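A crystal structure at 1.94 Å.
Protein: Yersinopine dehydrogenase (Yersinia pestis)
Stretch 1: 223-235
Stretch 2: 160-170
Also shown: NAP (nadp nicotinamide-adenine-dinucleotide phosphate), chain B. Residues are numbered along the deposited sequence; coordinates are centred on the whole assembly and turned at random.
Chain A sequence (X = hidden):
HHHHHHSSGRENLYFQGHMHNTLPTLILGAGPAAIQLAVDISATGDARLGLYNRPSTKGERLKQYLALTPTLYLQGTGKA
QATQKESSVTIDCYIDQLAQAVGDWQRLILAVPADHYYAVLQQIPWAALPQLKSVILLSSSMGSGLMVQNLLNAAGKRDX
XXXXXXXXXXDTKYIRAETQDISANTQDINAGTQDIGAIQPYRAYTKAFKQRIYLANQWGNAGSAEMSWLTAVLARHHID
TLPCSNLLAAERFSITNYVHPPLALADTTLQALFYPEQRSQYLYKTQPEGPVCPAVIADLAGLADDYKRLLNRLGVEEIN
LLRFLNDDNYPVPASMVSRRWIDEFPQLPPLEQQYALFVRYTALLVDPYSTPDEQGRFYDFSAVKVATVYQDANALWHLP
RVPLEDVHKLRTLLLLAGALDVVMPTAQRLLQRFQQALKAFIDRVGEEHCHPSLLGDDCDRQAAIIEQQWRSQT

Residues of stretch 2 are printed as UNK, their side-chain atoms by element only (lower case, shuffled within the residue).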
ATOM      1  N   GLY A 223      32.141  25.218  15.897  1.00 58.18           N
ATOM      2  CA  GLY A 223      32.449  25.348  17.306  1.00 59.45           C
ATOM      3  C   GLY A 223      31.973  26.625  17.963  1.00 61.94           C
ATOM      4  O   GLY A 223      32.483  26.961  19.045  1.00 56.37           O
ATOM      5  N   SER A 224      31.013  27.345  17.356  1.00 40.53           N
ATOM      6  CA  SER A 224      30.613  28.609  17.948  1.00 38.46           C
ATOM      7  C   SER A 224      29.858  28.370  19.250  1.00 36.48           C
ATOM      8  O   SER A 224      29.190  27.337  19.432  1.00 35.94           O
ATOM      9  CB  SER A 224      29.748  29.436  16.981  1.00 39.11           C
ATOM     10  OG  SER A 224      28.395  28.969  16.939  1.00 33.00           O
ATOM     11  N   ALA A 225      29.990  29.344  20.166  1.00 34.67           N
ATOM     12  CA  ALA A 225      29.202  29.329  21.400  1.00 42.06           C
ATOM     13  C   ALA A 225      27.700  29.144  21.142  1.00 38.59           C
ATOM     14  O   ALA A 225      27.027  28.441  21.902  1.00 34.58           O
ATOM     15  CB  ALA A 225      29.450  30.609  22.198  1.00 40.68           C
ATOM     16  N   GLU A 226      27.139  29.787  20.103  1.00 38.05           N
ATOM     17  CA  GLU A 226      25.707  29.626  19.845  1.00 36.70           C
ATOM     18  C   GLU A 226      25.387  28.202  19.435  1.00 34.10           C
ATOM     19  O   GLU A 226      24.399  27.622  19.897  1.00 38.27           O
ATOM     20  CB  GLU A 226      25.217  30.579  18.747  1.00 37.43           C
ATOM     21  CG  GLU A 226      24.784  31.958  19.224  1.00 42.19           C
ATOM     22  CD  GLU A 226      23.590  31.902  20.155  1.00 43.25           C
ATOM     23  OE1 GLU A 226      23.807  31.752  21.374  1.00 41.38           O
ATOM     24  OE2 GLU A 226      22.440  32.000  19.678  1.00 37.56           O
ATOM     25  N   MET A 227      26.190  27.642  18.523  1.00 33.74           N
ATOM     26  CA  MET A 227      26.035  26.236  18.139  1.00 43.10           C
ATOM     27  C   MET A 227      26.122  25.319  19.348  1.00 40.14           C
ATOM     28  O   MET A 227      25.329  24.375  19.476  1.00 37.75           O
ATOM     29  CB  MET A 227      27.111  25.846  17.128  1.00 40.24           C
ATOM     30  CG  MET A 227      27.058  26.678  15.863  1.00 43.53           C
ATOM     31  SD  MET A 227      26.322  25.783  14.535  1.00 61.72           S
ATOM     32  CE  MET A 227      27.471  26.268  13.238  1.00 50.33           C
ATOM     33  N   SER A 228      27.083  25.583  20.243  1.00 38.88           N
ATOM     34  CA  SER A 228      27.219  24.766  21.446  1.00 37.83           C
ATOM     35  C   SER A 228      25.987  24.913  22.311  1.00 38.50           C
ATOM     36  O   SER A 228      25.508  23.944  22.906  1.00 35.35           O
ATOM     37  CB  SER A 228      28.469  25.173  22.236  1.00 41.27           C
ATOM     38  OG  SER A 228      29.635  24.981  21.460  1.00 46.70           O
ATOM     39  N   TRP A 229      25.463  26.132  22.389  1.00 34.26           N
ATOM     40  CA  TRP A 229      24.279  26.376  23.198  1.00 35.67           C
ATOM     41  C   TRP A 229      23.089  25.616  22.633  1.00 37.48           C
ATOM     42  O   TRP A 229      22.387  24.912  23.368  1.00 35.91           O
ATOM     43  CB  TRP A 229      23.981  27.877  23.265  1.00 36.25           C
ATOM     44  CG  TRP A 229      22.657  28.163  23.881  1.00 31.50           C
ATOM     45  CD1 TRP A 229      22.340  28.124  25.199  1.00 39.13           C
ATOM     46  CD2 TRP A 229      21.469  28.539  23.195  1.00 35.95           C
ATOM     47  NE1 TRP A 229      21.015  28.434  25.381  1.00 39.56           N
ATOM     48  CE2 TRP A 229      20.458  28.700  24.161  1.00 35.52           C
ATOM     49  CE3 TRP A 229      21.158  28.746  21.857  1.00 36.35           C
ATOM     50  CZ2 TRP A 229      19.161  29.059  23.830  1.00 36.81           C
ATOM     51  CZ3 TRP A 229      19.878  29.103  21.527  1.00 33.23           C
ATOM     52  CH2 TRP A 229      18.890  29.259  22.511  1.00 34.43           C
ATOM     53  N   LEU A 230      22.858  25.735  21.316  1.00 37.28           N
ATOM     54  CA  LEU A 230      21.783  24.987  20.669  1.00 40.28           C
ATOM     55  C   LEU A 230      21.925  23.496  20.908  1.00 40.91           C
ATOM     56  O   LEU A 230      20.942  22.816  21.216  1.00 39.83           O
ATOM     57  CB  LEU A 230      21.754  25.261  19.163  1.00 40.11           C
ATOM     58  CG  LEU A 230      20.958  26.478  18.732  1.00 40.13           C
ATOM     59  CD1 LEU A 230      21.175  26.744  17.258  1.00 40.48           C
ATOM     60  CD2 LEU A 230      19.468  26.290  18.987  1.00 33.68           C
ATOM     61  N   THR A 231      23.132  22.960  20.724  1.00 40.15           N
ATOM     62  CA  THR A 231      23.361  21.546  20.990  1.00 36.78           C
ATOM     63  C   THR A 231      22.947  21.203  22.413  1.00 40.36           C
ATOM     64  O   THR A 231      22.182  20.269  22.637  1.00 41.78           O
ATOM     65  CB  THR A 231      24.830  21.201  20.756  1.00 42.58           C
ATOM     66  OG1 THR A 231      25.160  21.450  19.391  1.00 40.49           O
ATOM     67  CG2 THR A 231      25.110  19.722  21.079  1.00 44.92           C
ATOM     68  N   ALA A 232      23.426  21.971  23.392  1.00 40.42           N
ATOM     69  CA  ALA A 232      23.029  21.713  24.770  1.00 39.64           C
ATOM     70  C   ALA A 232      21.517  21.729  24.919  1.00 38.79           C
ATOM     71  O   ALA A 232      20.941  20.853  25.574  1.00 41.70           O
ATOM     72  CB  ALA A 232      23.672  22.739  25.710  1.00 42.77           C
ATOM     73  N   VAL A 233      20.854  22.702  24.297  1.00 39.20           N
ATOM     74  CA  VAL A 233      19.395  22.806  24.391  1.00 38.46           C
ATOM     75  C   VAL A 233      18.729  21.546  23.830  1.00 37.55           C
ATOM     76  O   VAL A 233      17.799  20.997  24.425  1.00 39.98           O
ATOM     77  CB  VAL A 233      18.885  24.060  23.654  1.00 37.25           C
ATOM     78  CG1 VAL A 233      17.348  24.055  23.626  1.00 39.98           C
ATOM     79  CG2 VAL A 233      19.353  25.336  24.293  1.00 36.03           C
ATOM     80  N   LEU A 234      19.174  21.088  22.665  1.00 35.67           N
ATOM     81  CA  LEU A 234      18.538  19.932  22.046  1.00 38.79           C
ATOM     82  C   LEU A 234      18.957  18.610  22.699  1.00 44.49           C
ATOM     83  O   LEU A 234      18.194  17.632  22.659  1.00 40.03           O
ATOM     84  CB  LEU A 234      18.857  19.915  20.550  1.00 44.89           C
ATOM     85  CG  LEU A 234      18.350  21.097  19.685  1.00 46.46           C
ATOM     86  CD1 LEU A 234      18.314  20.730  18.193  1.00 39.53           C
ATOM     87  CD2 LEU A 234      16.985  21.590  20.124  1.00 43.73           C
ATOM     88  N   ALA A 235      20.163  18.552  23.279  1.00 37.77           N
ATOM     89  CA  ALA A 235      20.658  17.327  23.907  1.00 38.77           C
ATOM     90  C   ALA A 235      19.821  16.903  25.109  1.00 39.21           C
ATOM     91  O   ALA A 235      19.841  15.725  25.482  1.00 40.82           O
ATOM     92  CB  ALA A 235      22.121  17.509  24.339  1.00 37.87           C
ATOM     93  N   UNK A 160      26.232  39.591  13.047  1.00 28.10           N
ATOM     94  CA  UNK A 160      25.271  38.692  13.688  1.00 26.78           C
ATOM     95  C   UNK A 160      25.357  37.286  13.102  1.00 27.94           C
ATOM     96  O   UNK A 160      25.470  37.097  11.885  1.00 29.31           O
ATOM     97  c   UNK A 160      22.778  38.274  14.047  1.00 31.08           C
ATOM     98  c   UNK A 160      23.808  40.560  14.364  1.00 29.90           C
ATOM     99  c   UNK A 160      23.856  39.274  13.559  1.00 32.30           C
ATOM    100  N   UNK A 161      25.334  36.289  13.986  1.00 29.27           N
ATOM    101  CA  UNK A 161      25.414  34.898  13.575  1.00 30.11           C
ATOM    102  C   UNK A 161      24.041  34.407  13.113  1.00 26.69           C
ATOM    103  O   UNK A 161      23.041  34.572  13.820  1.00 26.94           O
ATOM    104  o   UNK A 161      27.367  32.497  16.457  1.00 28.19           O
ATOM    105  o   UNK A 161      27.140  30.579  15.349  1.00 30.98           O
ATOM    106  c   UNK A 161      25.954  34.051  14.734  1.00 30.25           C
ATOM    107  c   UNK A 161      26.161  32.571  14.393  1.00 32.91           C
ATOM    108  c   UNK A 161      26.945  31.825  15.478  1.00 36.79           C
ATOM    109  N   UNK A 162      23.987  33.851  11.904  1.00 24.67           N
ATOM    110  CA  UNK A 162      22.744  33.336  11.319  1.00 26.46           C
ATOM    111  C   UNK A 162      22.811  31.821  11.356  1.00 27.93           C
ATOM    112  O   UNK A 162      23.742  31.229  10.805  1.00 29.31           O
ATOM    113  c   UNK A 162      22.529  33.835   9.882  1.00 25.77           C
ATOM    114  c   UNK A 162      21.281  33.234   9.299  1.00 27.22           C
ATOM    115  c   UNK A 162      22.436  35.358   9.872  1.00 26.86           C
ATOM    116  N   UNK A 163      21.841  31.196  12.020  1.00 24.74           N
ATOM    117  CA  UNK A 163      21.796  29.750  12.163  1.00 27.68           C
ATOM    118  C   UNK A 163      20.477  29.233  11.599  1.00 28.81           C
ATOM    119  O   UNK A 163      19.394  29.610  12.066  1.00 30.05           O
ATOM    120  c   UNK A 163      21.748  27.838  13.771  1.00 31.42           C
ATOM    121  c   UNK A 163      21.983  29.322  13.628  1.00 29.56           C
ATOM    122  c   UNK A 163      23.414  29.643  14.104  1.00 32.89           C
ATOM    123  c   UNK A 163      23.621  29.410  15.563  1.00 32.95           C
ATOM    124  N   UNK A 164      20.576  28.371  10.593  1.00 27.66           N
ATOM    125  CA  UNK A 164      19.459  27.590  10.064  1.00 30.50           C
ATOM    126  C   UNK A 164      19.414  26.193  10.677  1.00 32.95           C
ATOM    127  O   UNK A 164      20.400  25.455  10.620  1.00 29.92           O
ATOM    128  o   UNK A 164      19.085  28.562   7.856  1.00 34.84           O
ATOM    129  c   UNK A 164      19.571  27.438   8.551  1.00 28.59           C
ATOM    130  N   UNK A 165      18.262  25.837  11.241  1.00 31.13           N
ATOM    131  CA  UNK A 165      17.942  24.470  11.623  1.00 27.29           C
ATOM    132  C   UNK A 165      17.116  23.829  10.519  1.00 30.97           C
ATOM    133  O   UNK A 165      16.197  24.457   9.990  1.00 25.19           O
ATOM    134  c   UNK A 165      17.164  24.437  12.938  1.00 29.46           C
ATOM    135  c   UNK A 165      16.941  25.508  15.176  1.00 34.55           C
ATOM    136  c   UNK A 165      17.918  25.037  14.141  1.00 37.59           C
ATOM    137  c   UNK A 165      18.851  24.014  14.717  1.00 42.34           C
ATOM    138  N   UNK A 166      17.438  22.565  10.207  1.00 30.63           N
ATOM    139  CA  UNK A 166      16.789  21.865   9.102  1.00 33.15           C
ATOM    140  C   UNK A 166      15.290  21.733   9.314  1.00 33.05           C
ATOM    141  O   UNK A 166      14.525  21.767   8.346  1.00 30.73           O
ATOM    142  c   UNK A 166      17.417  20.487   8.913  1.00 32.38           C
ATOM    143  o   UNK A 166      17.458  19.740  10.126  1.00 28.31           O
ATOM    144  N   UNK A 167      14.847  21.598  10.557  1.00 27.52           N
ATOM    145  CA  UNK A 167      13.425  21.558  10.842  1.00 28.55           C
ATOM    146  C   UNK A 167      13.225  21.826  12.318  1.00 28.61           C
ATOM    147  O   UNK A 167      14.169  21.780  13.109  1.00 28.71           O
ATOM    148  c   UNK A 167      12.806  20.215  10.456  1.00 36.71           C
ATOM    149  o   UNK A 167      13.191  19.182  11.347  1.00 36.30           O
ATOM    150  N   UNK A 168      11.976  22.105  12.687  1.00 29.00           N
ATOM    151  CA  UNK A 168      11.641  22.137  14.100  1.00 29.40           C
ATOM    152  C   UNK A 168      11.920  20.756  14.682  1.00 33.92           C
ATOM    153  O   UNK A 168      11.798  19.733  13.987  1.00 31.10           O
ATOM    154  c   UNK A 168      10.041  23.063  18.066  1.00 36.36           C
ATOM    155  c   UNK A 168       8.657  21.672  16.115  1.00 40.19           C
ATOM    156  c   UNK A 168      10.426  23.167  16.744  1.00 33.80           C
ATOM    157  o   UNK A 168       8.544  22.161  19.726  1.00 37.32           O
ATOM    158  c   UNK A 168       9.749  22.464  15.748  1.00 36.44           C
ATOM    159  c   UNK A 168      10.186  22.554  14.310  1.00 35.87           C
ATOM    160  c   UNK A 168       8.260  21.566  17.439  1.00 36.51           C
ATOM    161  c   UNK A 168       8.945  22.265  18.406  1.00 36.18           C
ATOM    162  N   UNK A 169      12.354  20.727  15.944  1.00 31.34           N
ATOM    163  CA  UNK A 169      12.956  19.521  16.510  1.00 30.94           C
ATOM    164  C   UNK A 169      11.960  18.619  17.237  1.00 36.11           C
ATOM    165  O   UNK A 169      12.374  17.652  17.899  1.00 35.62           O
ATOM    166  c   UNK A 169      13.931  22.198  18.510  1.00 29.42           C
ATOM    167  c   UNK A 169      13.752  20.811  18.605  1.00 35.66           C
ATOM    168  c   UNK A 169      14.108  19.908  17.449  1.00 32.48           C
ATOM    169  c   UNK A 169      12.993  21.146  20.899  1.00 37.05           C
ATOM    170  o   UNK A 169      12.916  23.422  21.795  1.00 34.90           O
ATOM    171  c   UNK A 169      13.168  22.532  20.752  1.00 36.31           C
ATOM    172  c   UNK A 169      13.638  23.039  19.561  1.00 31.12           C
ATOM    173  c   UNK A 169      13.296  20.291  19.814  1.00 32.70           C
ATOM    174  N   UNK A 170      10.662  18.869  17.093  1.00 37.86           N
ATOM    175  CA  UNK A 170       9.668  18.099  17.813  1.00 36.66           C
ATOM    176  C   UNK A 170       8.341  18.103  17.064  1.00 40.21           C
ATOM    177  O   UNK A 170       8.206  18.666  15.971  1.00 38.98           O
ATOM    178  c   UNK A 170       9.465  18.662  19.210  1.00 38.18           C
TER
HETATM  179  PA  NAP B 501       2.678  27.926  13.262  1.00 40.99           P
HETATM  180  O1A NAP B 501       3.698  27.556  12.258  1.00 47.08           O
HETATM  181  O2A NAP B 501       1.264  27.425  12.869  1.00 49.63           O
HETATM  182  O5B NAP B 501       2.695  29.563  13.407  1.00 36.38           O
HETATM  183  C5B NAP B 501       3.820  30.088  14.145  1.00 36.76           C
HETATM  184  C4B NAP B 501       3.645  31.616  14.231  1.00 39.24           C
HETATM  185  O4B NAP B 501       3.596  32.138  12.765  1.00 37.63           O
HETATM  186  C3B NAP B 501       2.534  31.944  14.784  1.00 37.80           C
HETATM  187  O3B NAP B 501       2.687  33.164  15.578  1.00 34.87           O
HETATM  188  C2B NAP B 501       1.506  32.276  13.543  1.00 35.36           C
HETATM  189  O2B NAP B 501       0.476  33.229  13.981  1.00 38.28           O
HETATM  190  C1B NAP B 501       2.227  32.814  12.626  1.00 37.53           C
HETATM  191  N9A NAP B 501       1.717  32.330  11.343  1.00 36.71           N
HETATM  192  C8A NAP B 501       1.368  31.133  10.843  1.00 35.35           C
HETATM  193  N7A NAP B 501       0.948  31.382   9.594  1.00 35.54           N
HETATM  194  C5A NAP B 501       1.050  32.727   9.358  1.00 37.87           C
HETATM  195  C6A NAP B 501       0.741  33.417   8.212  1.00 39.24           C
HETATM  196  N6A NAP B 501       0.208  33.060   6.897  1.00 39.44           N
HETATM  197  N1A NAP B 501       0.916  34.750   8.179  1.00 40.16           N
HETATM  198  C2A NAP B 501       1.412  35.411   9.280  1.00 39.74           C
HETATM  199  N3A NAP B 501       1.717  34.720  10.415  1.00 39.37           N
HETATM  200  C4A NAP B 501       1.533  33.351  10.442  1.00 37.37           C
HETATM  201  O3  NAP B 501       3.113  27.227  14.700  1.00 47.03           O
HETATM  202  PN  NAP B 501       4.276  26.157  15.043  1.00 41.30           P
HETATM  203  O1N NAP B 501       4.733  26.535  16.383  1.00 42.54           O
HETATM  204  O2N NAP B 501       3.584  24.772  15.001  1.00 39.81           O
HETATM  205  O5D NAP B 501       5.540  26.090  13.955  1.00 43.31           O
HETATM  206  C5D NAP B 501       6.771  26.822  14.195  1.00 43.10           C
HETATM  207  C4D NAP B 501       7.704  26.504  13.009  1.00 41.94           C
HETATM  208  O4D NAP B 501       8.037  24.942  12.992  1.00 37.80           O
HETATM  209  C3D NAP B 501       7.183  26.754  11.826  1.00 44.95           C
HETATM  210  O3D NAP B 501       8.353  27.047  10.916  1.00 47.24           O
HETATM  211  C2D NAP B 501       6.567  25.445  11.321  1.00 47.80           C
HETATM  212  O2D NAP B 501       6.673  25.410   9.976  1.00 45.56           O
HETATM  213  C1D NAP B 501       7.540  24.406  11.911  1.00 44.57           C
HETATM  214  N1N NAP B 501       6.924  23.106  12.274  1.00 44.62           N
HETATM  215  C2N NAP B 501       6.364  22.888  13.484  1.00 41.43           C
HETATM  216  C3N NAP B 501       5.826  21.614  13.773  1.00 45.94           C
HETATM  217  C7N NAP B 501       5.170  21.323  15.140  1.00 43.32           C
HETATM  218  O7N NAP B 501       5.145  20.246  15.587  1.00 49.85           O
HETATM  219  N7N NAP B 501       4.591  22.437  15.842  1.00 38.15           N
HETATM  220  C4N NAP B 501       5.861  20.616  12.840  1.00 48.05           C
HETATM  221  C5N NAP B 501       6.414  20.841  11.638  1.00 50.45           C
HETATM  222  C6N NAP B 501       6.962  22.096  11.347  1.00 48.80           C
HETATM  223  P2B NAP B 501      -0.927  32.661  14.752  1.00 42.89           P
HETATM  224  O1X NAP B 501      -1.868  32.188  13.664  1.00 43.55           O
HETATM  225  O2X NAP B 501      -0.595  31.522  15.656  1.00 37.57           O
HETATM  226  O3X NAP B 501      -1.573  33.813  15.486  1.00 40.43           O
HETATM  227  O   HOH W   1      28.503  32.036  18.849  1.00 37.33           O

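Position 160 carries three carbons, the first bearing the other two, and it lies out of reach of the helix that begins at Ala 225; a fork at CB without oxygen is Val 160. At position 161 a chain of three carbons ends in two oxygens. One oxygen lies 2.6 Å from Ser 224 OG and the other 3.7 Å from Glu 226 CB. Three carbons, the last of them the carboxylate carbon, make Glu 161. Position 162 repeats the three-carbon fork, out of reach of the helix, and is Val 162.

Position 163 has four carbons, forked at the first, with one arm two carbons long. The long arm ends 3.7 Å from Glu 226 CB, the short one 3.7 Å from Leu 230 CD1. This is Ile 163, the long arm ending in CD1 and the short one being CG2. At position 164 one carbon bears one oxygen, and CB points away from the helix: Ser 164. Position 165 again has four carbons, but the fork is at the second; one tip lies 4.4 Å from Leu 230 CD1. That makes it Leu 165, with CD2 as the tip.

Positions 166 and 167 each show one carbon and one oxygen and do not reach the helix; they are Ser 166 and Ser 167. Position 168 has one carbon followed by a six-carbon ring bearing an oxygen. It touches the cofactor rather than stretch 1, its CB 3.5 Å from NAP O4D, and is Tyr 168. The same ring and oxygen recur at position 169, where Leu 234 CD2 sits over one face; this is Tyr 169. A single carbon at position 170 gives Ala 170, whose backbone O is 3.5 Å from NAP O7N.

The strand, 161-165, runs at 34° to the helix, and its alternating side chains bring Glu 161, Ile 163 and Leu 165 toward it. At the helix start, Ser 224 OG donates to Glu 161 OE2 while accepting the capping bond from Met 227 N (3.0 Å from OG), although the position of OG is less certain. A water extends this polar end: its oxygen donates to Glu 161 OE1 at 2.7 Å and accepts from Glu 226 N at 2.9 Å. Farther along, Leu 230 packs on Ile 163 and Leu 165. Beyond the strand, Leu 234 CD2 lies 3.5 Å from Tyr 169 CD2 and almost directly above the ring centre, a CH-pi contact.

Stretch 2 (160-170) VEVISLSSYYA
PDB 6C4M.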